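Conserved protein (Methanothermobacter thermautotrophicus, PDB 1I36) is of unknown function but binds NADP and resembles the 3-hydroxyacid dehydrogenases in structure. Local coordinates at the interface of chains A and B. Sequence-based numbering; all coordinates share one arbitrary frame. Chains: chain A/B, Conserved hypothetical protein MTH1747.

The interface of chains A and B. Residues chain A 172, 238, 241-242, 245; chain B 168-169, 172, 238, 242.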
# COMPACT_ATOMS: atom_id res chain seq x y z
N LEU A 172 4.26 2.81 -5.52
CA LEU A 172 4.84 1.49 -5.24
C LEU A 172 4.28 0.48 -6.25
O LEU A 172 5.02 -0.35 -6.81
CB LEU A 172 4.51 1.02 -3.82
CG LEU A 172 5.18 1.77 -2.66
CD1 LEU A 172 4.47 1.44 -1.34
CD2 LEU A 172 6.68 1.40 -2.56
N MET A 238 9.81 8.51 2.91
CA MET A 238 9.15 8.02 1.70
C MET A 238 8.75 9.02 0.60
O MET A 238 8.89 8.73 -0.59
CB MET A 238 7.94 7.14 2.09
CG MET A 238 8.27 5.91 2.95
SD MET A 238 9.20 4.65 2.01
CE MET A 238 7.90 3.95 1.04
N CYS A 241 11.25 9.46 -2.58
CA CYS A 241 11.20 8.45 -3.64
C CYS A 241 9.88 8.51 -4.39
O CYS A 241 9.85 8.44 -5.62
CB CYS A 241 11.43 7.06 -3.05
SG CYS A 241 13.10 6.83 -2.33
N ILE A 242 8.78 8.69 -3.65
CA ILE A 242 7.46 8.77 -4.27
C ILE A 242 7.42 9.93 -5.27
O ILE A 242 6.88 9.79 -6.37
CB ILE A 242 6.33 8.91 -3.21
CG1 ILE A 242 6.21 7.62 -2.38
CG2 ILE A 242 4.98 9.18 -3.87
CD1 ILE A 242 5.38 7.82 -1.09
N ILE A 245 9.03 9.10 -8.54
CA ILE A 245 8.17 8.30 -9.43
C ILE A 245 7.19 9.22 -10.16
O ILE A 245 7.00 9.11 -11.38
CB ILE A 245 7.36 7.21 -8.65
CG1 ILE A 245 8.28 6.11 -8.09
CG2 ILE A 245 6.28 6.62 -9.54
CD1 ILE A 245 8.93 5.24 -9.14
N GLY B 168 7.10 -2.59 0.78
CA GLY B 168 7.03 -1.16 0.56
C GLY B 168 5.78 -0.58 1.22
O GLY B 168 5.85 0.45 1.88
N VAL B 169 4.64 -1.26 1.07
CA VAL B 169 3.39 -0.79 1.66
C VAL B 169 3.52 -0.77 3.20
O VAL B 169 3.04 0.15 3.86
CB VAL B 169 2.20 -1.68 1.21
CG1 VAL B 169 0.93 -1.41 2.04
CG2 VAL B 169 1.93 -1.44 -0.25
N LEU B 172 5.50 2.28 4.18
CA LEU B 172 4.67 3.46 3.97
C LEU B 172 3.64 3.61 5.11
O LEU B 172 3.43 4.72 5.66
CB LEU B 172 3.95 3.33 2.63
CG LEU B 172 2.99 4.46 2.24
CD1 LEU B 172 3.78 5.77 2.06
CD2 LEU B 172 2.27 4.08 0.97
N MET B 238 12.04 3.29 -5.46
CA MET B 238 11.50 3.02 -4.13
C MET B 238 12.31 2.27 -3.09
O MET B 238 12.27 2.62 -1.90
CB MET B 238 10.10 2.39 -4.23
CG MET B 238 9.07 3.21 -5.01
SD MET B 238 8.88 4.88 -4.32
CE MET B 238 8.57 4.51 -2.64
N ILE B 242 12.54 2.72 1.26
CA ILE B 242 12.01 1.61 2.05
C ILE B 242 13.08 1.09 3.00
O ILE B 242 12.81 0.84 4.18
CB ILE B 242 11.50 0.46 1.13
CG1 ILE B 242 10.32 0.96 0.28
CG2 ILE B 242 11.00 -0.71 1.99
CD1 ILE B 242 10.01 0.06 -0.93
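The thioether sulfur of B:Met238 sits among side-chain and backbone atoms of the opposite helix 238-249: SD is 3.6 Å from CB of A:Cys241 and 4.0 Å from CG1 of A:Ile245. These contacts are apolar packing, and no polar pair meets across the two-fold axis in this patch, which lies next to the interchain Cys241 disulfide that links the two chains, consistent with a dimer. The methionine chain is bent at both chi2 (-56°) and chi3 (-53°), which curls its terminal methyl back toward A:Leu172. There CE of B:Met238 lies 3.6 Å from CD2 of the leucine, the two side chains meeting at about a right angle. The same methyl touches CG1 of A:Ile242. CE of B:Met238 also meets CE of A:Met238 tip to tip at 3.8 Å. The latter methyl in turn rests on CG1 of B:Ile242, 3.9 Å away, repeating with the chains exchanged the contact of B:Met238 with A:Ile242.

A:Leu172, from the long helix 154-182, divides its two methyls between neighbours. CD2 packs against B:Met238 on one flank and CD1 of B:Ile242 on another, while CD1 presses on the backbone of the partner's long helix, 3.5 Å from the carbonyl carbon of B:Gly168, where no side chain intervenes. The symmetry is inexact at this residue: CG of A:Leu172 is anti to the carbonyl carbon, whereas CG of B:Leu172 is anti to the backbone N (chi1 178°). In that conformation CD2 of B:Leu172 reaches CD1 of A:Leu172, and the side chain crosses A:Ile242 at about a right angle, with CD1 of B:Leu172 4.1 Å from CD1 of A:Ile242.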